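Local atomic coordinates of putative ABC transporter amino acid-binding protein (Sinorhizobium meliloti, PDB entry 2Q88), a protein that binds the compatible solute ectoine and probably delivers it to an ABC transporter for uptake in osmoprotection. Residues I19-A27 against L172-K183; A100-N109 against P187-V195. One frame throughout, in Å; residues are numbered along the deposited sequence.

Contact 1: I19-A27 against L172-K183. With 4CS ((4S)-2-methyl-1,4,5,6-tetrahydropyrimidine-4-carboxylic acid), chain F.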
loop_
_atom_site.group_PDB
_atom_site.type_symbol
_atom_site.label_atom_id
_atom_site.label_comp_id
_atom_site.label_asym_id
_atom_site.label_seq_id
_atom_site.Cartn_x
_atom_site.Cartn_y
_atom_site.Cartn_z
ATOM N N ILE A 19 -2.104 7.451 5.492
ATOM C CA ILE A 19 -2.658 6.858 4.266
ATOM C C ILE A 19 -2.148 7.607 3.025
ATOM O O ILE A 19 -1.538 8.663 3.154
ATOM C CB ILE A 19 -4.204 6.899 4.282
ATOM C CG1 ILE A 19 -4.720 8.343 4.178
ATOM C CG2 ILE A 19 -4.758 6.195 5.520
ATOM C CD1 ILE A 19 -6.185 8.429 3.748
ATOM N N ALA A 20 -2.411 7.077 1.826
ATOM C CA ALA A 20 -1.955 7.738 0.598
ATOM C C ALA A 20 -3.058 8.157 -0.368
ATOM O O ALA A 20 -2.778 8.879 -1.328
ATOM C CB ALA A 20 -0.936 6.875 -0.130
ATOM N N ASN A 21 -4.291 7.710 -0.130
ATOM C CA ASN A 21 -5.411 7.921 -1.072
ATOM C C ASN A 21 -5.209 7.166 -2.406
ATOM O O ASN A 21 -4.983 7.765 -3.454
ATOM C CB ASN A 21 -5.680 9.414 -1.308
ATOM C CG ASN A 21 -7.056 9.673 -1.894
ATOM O OD1 ASN A 21 -7.939 8.811 -1.855
ATOM N ND2 ASN A 21 -7.247 10.864 -2.443
ATOM N N GLU A 22 -5.274 5.844 -2.336
ATOM C CA GLU A 22 -5.058 4.969 -3.494
ATOM C C GLU A 22 -6.051 3.811 -3.410
ATOM O O GLU A 22 -5.726 2.751 -2.872
ATOM C CB GLU A 22 -3.616 4.446 -3.517
ATOM C CG GLU A 22 -3.298 3.547 -4.719
ATOM C CD GLU A 22 -1.932 2.892 -4.630
ATOM O OE1 GLU A 22 -0.953 3.622 -4.364
ATOM O OE2 GLU A 22 -1.831 1.649 -4.842
ATOM N N PRO A 23 -7.280 4.022 -3.889
ATOM C CA PRO A 23 -8.293 2.967 -3.853
ATOM C C PRO A 23 -7.823 1.705 -4.594
ATOM O O PRO A 23 -7.176 1.838 -5.638
ATOM C CB PRO A 23 -9.505 3.596 -4.571
ATOM C CG PRO A 23 -9.294 5.087 -4.530
ATOM C CD PRO A 23 -7.795 5.292 -4.443
ATOM N N PRO A 24 -8.180 0.504 -4.129
ATOM C CA PRO A 24 -9.012 0.261 -2.942
ATOM C C PRO A 24 -8.275 0.056 -1.611
ATOM O O PRO A 24 -8.895 -0.410 -0.644
ATOM C CB PRO A 24 -9.709 -1.047 -3.309
ATOM C CG PRO A 24 -8.652 -1.808 -4.069
ATOM C CD PRO A 24 -7.885 -0.749 -4.845
ATOM N N PHE A 25 -6.989 0.393 -1.549
ATOM C CA PHE A 25 -6.237 0.328 -0.297
ATOM C C PHE A 25 -6.689 1.410 0.691
ATOM O O PHE A 25 -6.915 1.118 1.864
ATOM C CB PHE A 25 -4.741 0.460 -0.556
ATOM C CG PHE A 25 -4.157 -0.686 -1.341
ATOM C CD1 PHE A 25 -4.215 -0.697 -2.726
ATOM C CD2 PHE A 25 -3.530 -1.745 -0.687
ATOM C CE1 PHE A 25 -3.659 -1.762 -3.466
ATOM C CE2 PHE A 25 -2.965 -2.805 -1.412
ATOM C CZ PHE A 25 -3.033 -2.810 -2.802
ATOM N N THR A 26 -6.807 2.647 0.205
ATOM C CA THR A 26 -7.229 3.800 1.022
ATOM C C THR A 26 -8.031 4.713 0.122
ATOM O O THR A 26 -7.784 4.779 -1.082
ATOM C CB THR A 26 -6.027 4.609 1.566
ATOM O OG1 THR A 26 -5.185 4.997 0.478
ATOM C CG2 THR A 26 -5.111 3.761 2.472
ATOM N N ALA A 27 -8.988 5.431 0.695
ATOM C CA ALA A 27 -9.818 6.345 -0.082
ATOM C C ALA A 27 -10.350 7.395 0.874
ATOM O O ALA A 27 -10.482 7.124 2.060
ATOM C CB ALA A 27 -10.976 5.601 -0.732
ATOM N N LEU A 172 1.308 0.517 -10.387
ATOM C CA LEU A 172 0.691 0.421 -9.056
ATOM C C LEU A 172 0.294 -1.041 -8.863
ATOM O O LEU A 172 0.390 -1.829 -9.816
ATOM C CB LEU A 172 -0.576 1.285 -8.983
ATOM C CG LEU A 172 -0.457 2.808 -8.871
ATOM C CD1 LEU A 172 -1.820 3.414 -8.707
ATOM C CD2 LEU A 172 0.445 3.212 -7.727
ATOM N N PRO A 173 -0.144 -1.427 -7.662
ATOM C CA PRO A 173 -0.764 -2.735 -7.464
ATOM C C PRO A 173 -1.940 -2.985 -8.410
ATOM O O PRO A 173 -2.658 -2.056 -8.771
ATOM C CB PRO A 173 -1.234 -2.675 -6.001
ATOM C CG PRO A 173 -0.257 -1.768 -5.357
ATOM C CD PRO A 173 -0.065 -0.671 -6.390
ATOM N N VAL A 174 -2.087 -4.239 -8.843
ATOM C CA VAL A 174 -3.178 -4.680 -9.719
ATOM C C VAL A 174 -4.533 -4.068 -9.357
ATOM O O VAL A 174 -5.203 -3.481 -10.206
ATOM C CB VAL A 174 -3.278 -6.226 -9.720
ATOM C CG1 VAL A 174 -4.519 -6.710 -10.475
ATOM C CG2 VAL A 174 -2.006 -6.826 -10.317
ATOM N N LEU A 175 -4.942 -4.208 -8.103
ATOM C CA LEU A 175 -6.247 -3.686 -7.702
ATOM C C LEU A 175 -6.370 -2.168 -7.851
ATOM O O LEU A 175 -7.447 -1.676 -8.193
ATOM C CB LEU A 175 -6.599 -4.124 -6.285
ATOM C CG LEU A 175 -6.953 -5.600 -6.125
ATOM C CD1 LEU A 175 -6.855 -5.978 -4.655
ATOM C CD2 LEU A 175 -8.369 -5.904 -6.643
ATOM N N SER A 176 -5.281 -1.445 -7.596
ATOM C CA SER A 176 -5.256 0.022 -7.734
ATOM C C SER A 176 -5.316 0.465 -9.197
ATOM O O SER A 176 -6.008 1.438 -9.530
ATOM C CB SER A 176 -3.988 0.610 -7.100
ATOM O OG SER A 176 -3.845 0.246 -5.738
ATOM N N ILE A 177 -4.557 -0.219 -10.055
ATOM C CA ILE A 177 -4.545 0.097 -11.488
ATOM C C ILE A 177 -5.926 -0.184 -12.081
ATOM O O ILE A 177 -6.478 0.664 -12.774
ATOM C CB ILE A 177 -3.423 -0.690 -12.240
ATOM C CG1 ILE A 177 -2.025 -0.099 -11.955
ATOM C CG2 ILE A 177 -3.659 -0.707 -13.737
ATOM C CD1 ILE A 177 -1.814 1.375 -12.446
ATOM N N ASN A 178 -6.483 -1.363 -11.797
ATOM C CA ASN A 178 -7.812 -1.737 -12.309
ATOM C C ASN A 178 -8.913 -0.767 -11.891
ATOM O O ASN A 178 -9.784 -0.417 -12.689
ATOM C CB ASN A 178 -8.191 -3.159 -11.876
ATOM C CG ASN A 178 -7.493 -4.241 -12.696
ATOM O OD1 ASN A 178 -7.015 -4.001 -13.807
ATOM N ND2 ASN A 178 -7.451 -5.446 -12.149
ATOM N N ASP A 179 -8.875 -0.337 -10.638
ATOM C CA ASP A 179 -9.852 0.620 -10.137
ATOM C C ASP A 179 -9.732 1.966 -10.853
ATOM O O ASP A 179 -10.733 2.539 -11.312
ATOM C CB ASP A 179 -9.678 0.785 -8.631
ATOM C CG ASP A 179 -10.809 1.540 -8.004
ATOM O OD1 ASP A 179 -10.589 2.710 -7.635
ATOM O OD2 ASP A 179 -11.958 1.061 -7.857
ATOM N N LEU A 180 -8.496 2.446 -10.970
ATOM C CA LEU A 180 -8.197 3.731 -11.600
ATOM C C LEU A 180 -8.574 3.758 -13.083
ATOM O O LEU A 180 -9.231 4.700 -13.537
ATOM C CB LEU A 180 -6.712 4.068 -11.399
ATOM C CG LEU A 180 -6.053 5.221 -12.148
ATOM C CD1 LEU A 180 -6.593 6.573 -11.676
ATOM C CD2 LEU A 180 -4.538 5.140 -11.953
ATOM N N VAL A 181 -8.180 2.718 -13.820
ATOM C CA VAL A 181 -8.485 2.604 -15.253
ATOM C C VAL A 181 -9.992 2.473 -15.521
ATOM O O VAL A 181 -10.523 3.113 -16.436
ATOM C CB VAL A 181 -7.691 1.443 -15.913
ATOM C CG1 VAL A 181 -8.097 1.234 -17.373
ATOM C CG2 VAL A 181 -6.188 1.728 -15.829
ATOM N N SER A 182 -10.678 1.673 -14.709
ATOM C CA SER A 182 -12.126 1.487 -14.867
ATOM C C SER A 182 -12.942 2.759 -14.595
ATOM O O SER A 182 -14.096 2.861 -15.022
ATOM C CB SER A 182 -12.626 0.334 -13.995
ATOM O OG SER A 182 -12.579 0.676 -12.620
ATOM N N LYS A 183 -12.350 3.715 -13.883
ATOM C CA LYS A 183 -12.999 4.998 -13.610
ATOM C C LYS A 183 -12.611 6.069 -14.628
ATOM O O LYS A 183 -13.272 7.109 -14.731
ATOM C CB LYS A 183 -12.651 5.494 -12.208
ATOM C CG LYS A 183 -13.316 4.741 -11.077
ATOM C CD LYS A 183 -12.846 5.273 -9.744
ATOM C CE LYS A 183 -13.301 4.385 -8.607
ATOM N NZ LYS A 183 -12.383 4.488 -7.437
HETATM O O 4CS F . 5.305 0.801 -1.570
HETATM C C 4CS F . 4.206 0.293 -1.347
HETATM O OXT 4CS F . 3.993 -0.272 -0.268
HETATM C CA 4CS F . 3.119 0.333 -2.413
HETATM C CB 4CS F . 3.063 1.651 -3.160
HETATM C CAD 4CS F . 1.978 1.586 -4.240
HETATM N NAG 4CS F . 0.680 1.219 -3.615
HETATM C CAI 4CS F . 0.627 0.452 -2.441
HETATM C CAA 4CS F . -0.727 0.097 -1.803
HETATM N N 4CS F . 1.807 0.027 -1.814
HETATM O O HOH W 1 -6.486 3.304 -7.690
#

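Contact 2: A100-N109 against P187-V195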
loop_
_atom_site.group_PDB
_atom_site.type_symbol
_atom_site.label_atom_id
_atom_site.label_comp_id
_atom_site.label_asym_id
_atom_site.label_seq_id
_atom_site.Cartn_x
_atom_site.Cartn_y
_atom_site.Cartn_z
ATOM N N ALA A 100 -0.468 -8.235 -6.257
ATOM C CA ALA A 100 0.586 -8.251 -7.256
ATOM C C ALA A 100 0.729 -6.837 -7.832
ATOM O O ALA A 100 -0.086 -5.961 -7.542
ATOM C CB ALA A 100 0.225 -9.235 -8.341
ATOM N N GLU A 101 1.756 -6.625 -8.658
ATOM C CA GLU A 101 2.005 -5.328 -9.281
ATOM C C GLU A 101 1.477 -5.335 -10.710
ATOM O O GLU A 101 1.462 -6.383 -11.369
ATOM C CB GLU A 101 3.509 -4.991 -9.289
ATOM C CG GLU A 101 4.200 -5.035 -7.929
ATOM C CD GLU A 101 3.975 -3.762 -7.126
ATOM O OE1 GLU A 101 2.930 -3.104 -7.332
ATOM O OE2 GLU A 101 4.847 -3.402 -6.309
ATOM N N ALA A 102 1.047 -4.169 -11.180
ATOM C CA ALA A 102 0.518 -4.023 -12.534
ATOM C C ALA A 102 1.138 -2.830 -13.269
ATOM O O ALA A 102 1.780 -1.984 -12.652
ATOM C CB ALA A 102 -1.006 -3.909 -12.508
ATOM N N PHE A 103 0.954 -2.796 -14.593
ATOM C CA PHE A 103 1.298 -1.651 -15.437
ATOM C C PHE A 103 0.047 -1.115 -16.109
ATOM O O PHE A 103 -0.788 -1.901 -16.581
ATOM C CB PHE A 103 2.200 -2.073 -16.595
ATOM C CG PHE A 103 3.615 -2.399 -16.218
ATOM C CD1 PHE A 103 4.173 -1.986 -15.021
ATOM C CD2 PHE A 103 4.421 -3.075 -17.135
ATOM C CE1 PHE A 103 5.528 -2.290 -14.717
ATOM C CE2 PHE A 103 5.742 -3.368 -16.846
ATOM C CZ PHE A 103 6.292 -2.981 -15.631
ATOM N N ALA A 104 -0.049 0.210 -16.181
ATOM C CA ALA A 104 -0.965 0.897 -17.083
ATOM C C ALA A 104 -0.108 1.375 -18.254
ATOM O O ALA A 104 0.917 2.026 -18.057
ATOM C CB ALA A 104 -1.621 2.072 -16.377
ATOM N N LEU A 105 -0.556 1.047 -19.461
ATOM C CA LEU A 105 0.237 1.141 -20.685
ATOM C C LEU A 105 -0.604 1.766 -21.798
ATOM O O LEU A 105 -1.832 1.811 -21.708
ATOM C CB LEU A 105 0.627 -0.291 -21.104
ATOM C CG LEU A 105 2.024 -0.931 -21.023
ATOM C CD1 LEU A 105 3.075 -0.112 -20.318
ATOM C CD2 LEU A 105 1.950 -2.325 -20.437
ATOM N N LYS A 106 0.058 2.229 -22.857
ATOM C CA LYS A 106 -0.653 2.647 -24.059
ATOM C C LYS A 106 -1.276 1.440 -24.758
ATOM O O LYS A 106 -0.683 0.358 -24.781
ATOM C CB LYS A 106 0.286 3.410 -24.997
ATOM C CG LYS A 106 0.539 4.847 -24.559
ATOM C CD LYS A 106 -0.723 5.682 -24.705
ATOM C CE LYS A 106 -0.447 7.161 -24.524
ATOM N NZ LYS A 106 -1.581 7.964 -25.039
ATOM N N LYS A 107 -2.477 1.626 -25.308
ATOM C CA LYS A 107 -3.219 0.538 -25.954
ATOM C C LYS A 107 -2.340 -0.124 -27.009
ATOM O O LYS A 107 -1.707 0.564 -27.802
ATOM C CB LYS A 107 -4.504 1.067 -26.600
ATOM C CG LYS A 107 -5.447 -0.021 -27.114
ATOM C CD LYS A 107 -6.337 0.507 -28.237
ATOM C CE LYS A 107 -7.105 -0.619 -28.909
ATOM N NZ LYS A 107 -7.189 -0.427 -30.390
ATOM N N GLY A 108 -2.295 -1.453 -26.994
ATOM C CA GLY A 108 -1.437 -2.218 -27.895
ATOM C C GLY A 108 -0.050 -2.486 -27.331
ATOM O O GLY A 108 0.690 -3.304 -27.884
ATOM N N ASN A 109 0.301 -1.803 -26.237
ATOM C CA ASN A 109 1.627 -1.932 -25.613
ATOM C C ASN A 109 2.744 -1.839 -26.672
ATOM O O ASN A 109 3.456 -2.818 -26.932
ATOM C CB ASN A 109 1.698 -3.228 -24.793
ATOM C CG ASN A 109 2.926 -3.303 -23.896
ATOM O OD1 ASN A 109 3.770 -2.413 -23.896
ATOM N ND2 ASN A 109 3.021 -4.380 -23.120
ATOM N N PRO A 187 -10.117 4.553 -23.645
ATOM C CA PRO A 187 -9.895 3.390 -24.508
ATOM C C PRO A 187 -8.439 3.252 -24.974
ATOM O O PRO A 187 -8.032 2.183 -25.424
ATOM C CB PRO A 187 -10.813 3.672 -25.703
ATOM C CG PRO A 187 -10.910 5.161 -25.749
ATOM C CD PRO A 187 -10.934 5.585 -24.311
ATOM N N ASN A 188 -7.664 4.327 -24.851
ATOM C CA ASN A 188 -6.278 4.331 -25.297
ATOM C C ASN A 188 -5.277 3.895 -24.224
ATOM O O ASN A 188 -4.064 3.928 -24.450
ATOM C CB ASN A 188 -5.923 5.701 -25.872
ATOM C CG ASN A 188 -6.751 6.040 -27.096
ATOM O OD1 ASN A 188 -7.604 6.929 -27.059
ATOM N ND2 ASN A 188 -6.523 5.308 -28.183
ATOM N N VAL A 189 -5.805 3.481 -23.073
ATOM C CA VAL A 189 -5.008 2.943 -21.970
ATOM C C VAL A 189 -5.342 1.461 -21.775
ATOM O O VAL A 189 -6.495 1.042 -21.934
ATOM C CB VAL A 189 -5.246 3.731 -20.652
ATOM C CG1 VAL A 189 -4.590 3.039 -19.471
ATOM C CG2 VAL A 189 -4.728 5.159 -20.778
ATOM N N GLU A 190 -4.327 0.692 -21.396
ATOM C CA GLU A 190 -4.382 -0.754 -21.341
ATOM C C GLU A 190 -3.671 -1.248 -20.085
ATOM O O GLU A 190 -2.663 -0.678 -19.688
ATOM C CB GLU A 190 -3.662 -1.263 -22.578
ATOM C CG GLU A 190 -3.425 -2.746 -22.676
ATOM C CD GLU A 190 -2.977 -3.102 -24.067
ATOM O OE1 GLU A 190 -3.816 -3.002 -24.989
ATOM O OE2 GLU A 190 -1.790 -3.446 -24.236
ATOM N N VAL A 191 -4.199 -2.304 -19.462
ATOM C CA VAL A 191 -3.611 -2.841 -18.230
ATOM C C VAL A 191 -2.858 -4.137 -18.503
ATOM O O VAL A 191 -3.369 -5.034 -19.177
ATOM C CB VAL A 191 -4.683 -3.096 -17.135
ATOM C CG1 VAL A 191 -4.058 -3.672 -15.866
ATOM C CG2 VAL A 191 -5.453 -1.819 -16.818
ATOM N N LEU A 192 -1.644 -4.228 -17.969
ATOM C CA LEU A 192 -0.923 -5.494 -17.939
ATOM C C LEU A 192 -0.745 -5.899 -16.478
ATOM O O LEU A 192 -0.139 -5.168 -15.696
ATOM C CB LEU A 192 0.427 -5.375 -18.656
ATOM C CG LEU A 192 1.276 -6.648 -18.776
ATOM C CD1 LEU A 192 1.858 -6.787 -20.170
ATOM C CD2 LEU A 192 2.374 -6.688 -17.717
ATOM N N ALA A 193 -1.308 -7.052 -16.118
ATOM C CA ALA A 193 -1.261 -7.554 -14.747
ATOM C C ALA A 193 -1.264 -9.089 -14.710
ATOM O O ALA A 193 -2.036 -9.720 -15.438
ATOM C CB ALA A 193 -2.439 -7.002 -13.942
ATOM N N PRO A 194 -0.411 -9.685 -13.873
ATOM C CA PRO A 194 0.599 -8.947 -13.110
ATOM C C PRO A 194 1.851 -8.686 -13.929
ATOM O O PRO A 194 2.038 -9.305 -14.981
ATOM C CB PRO A 194 0.924 -9.897 -11.961
ATOM C CG PRO A 194 0.721 -11.250 -12.530
ATOM C CD PRO A 194 -0.398 -11.125 -13.548
ATOM N N VAL A 195 2.695 -7.777 -13.454
ATOM C CA VAL A 195 3.992 -7.551 -14.074
ATOM C C VAL A 195 4.807 -8.837 -13.978
ATOM O O VAL A 195 4.879 -9.458 -12.920
ATOM C CB VAL A 195 4.782 -6.423 -13.392
ATOM C CG1 VAL A 195 6.148 -6.254 -14.073
ATOM C CG2 VAL A 195 4.010 -5.125 -13.431
#

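Contact 1: I19-A27 against L172-K183
Leu172 lays its CD2 methyl beside the carboxylate of Glu22, 3.7 Å from OE1, so a branched apolar residue walls the acid without offering it a competing donor. At the next position Pro173, the N-cap residue of helix 174-184, brings CD up to OE2 of Glu22, and its CB lies 3.6 Å from CE1 of Phe25. Its rigid ring also packs CG against the bound ectoine. Leu175 then crosses Pro24 at about a right angle, its CB 3.8 Å from CG of the proline, whose cis peptide bond turns the loop here. Glu22, Phe25 and Pro173 all line the ectoine pocket; as in other solute-binding proteins of this family, the ligand sits in the cleft between two lobes, where the loop and the helix start meet directly. Ser176 makes the direct hydrogen bond: OG donates to the anti lone pair of Glu22 OE2 at 2.6 Å, and ectoine NAG reaches the same oxygen at 2.8 Å, nearly straight at 166°. An extended Glu22, with CG anti to the backbone N (chi1 -179°), carries the carboxylate to this junction, while Tyr61 OH hydrogen-bonds to OE1. Small enough to fit, the serine hydroxyl also sits at the edge of the Phe25 ring, near its plane; the ectoine methyl CAA lies over the centre of one ring face. A water donates both to Ser176 O and to Pro23 O, joining the two backbones. One turn on, Asp179 sets OD1 3.4 Å from CB of Pro23, and Lys183 stretches back along the helix to form a salt bridge with that oxygen from its syn side.

Contact 2: A100-N109 against P187-V195
Phe103 and Leu192 exchange two backbone bonds, Phe103 N to Leu192 O and Leu192 N to Phe103 O, each 2.8 Å. Leu105 and Glu190 form the next hydrogen-bonded pair, with Ala104 and Val191 as the non-hydrogen-bonded pair between them. Lys107 N to Asn188 O continues the ladder at one end; at the other, after the cis peptide bond before Pro194, Val195 N bonds Glu101 O at 2.8 Å. The only side-chain hydrogen bond across the segments is made by Glu190: extended, with CG anti to the main-chain N (chi1 172°), the glutamate is long enough to carry OE1 to Gly108 N, 3.0 Å away, almost straight (174°) but from above the carboxylate plane. Gly108 sits in the type II turn 106-109, where its positive phi would jam a side chain against the preceding carbonyl. With the carboxylate gone, as in an alanine here, Gly108 N would probably be left without this acceptor and the turn less firmly tied to the strand. The ladder joins strand 98-106 antiparallel to the short strand 189-192, within the mixed sheet of one lobe of the solute-binding fold. Apolar contacts cover the face bearing Phe103, Leu105 and Leu192: Leu105 CD2 lies 3.8 Å from Leu192 CB, the leucines side by side. Val195 makes a CH-pi contact, CG2 3.6 Å from the Phe103 ring centroid and 19° off its normal. Beta-branched valine offers both methyls to the ring, CG1 coming 3.6 Å from CZ, while Tyr116 meets Phe103 edge-to-face. Between the Phe103-Leu192 and Val195-Glu101 bonds, two alanines let the backbones approach: Ala102 CB and Ala193 CB are 3.7 Å apart.

The centres of the two contacts lie about 14 Å apart, and their segments alternate along the chain: 19-27, 100-109, 172-183, then 187-195. Strand 98-106 runs between strands 169-173 and 189-192 in one sheet, so contact 2 adjoins the strand from which the helix of contact 1 emerges; Leu172 O with Ala102 N and Val174 N with Ala100 O are probable hydrogen bonds between them. After helix 174-184 a short loop leads to strand 189-192, and the helix packs Ile177, Asn178 and Val181 on Val191 of that strand. Contact 2 thus belongs to the framework of one lobe, while contact 1 carries that lobe's helix to the opposing loop at the ectoine cleft.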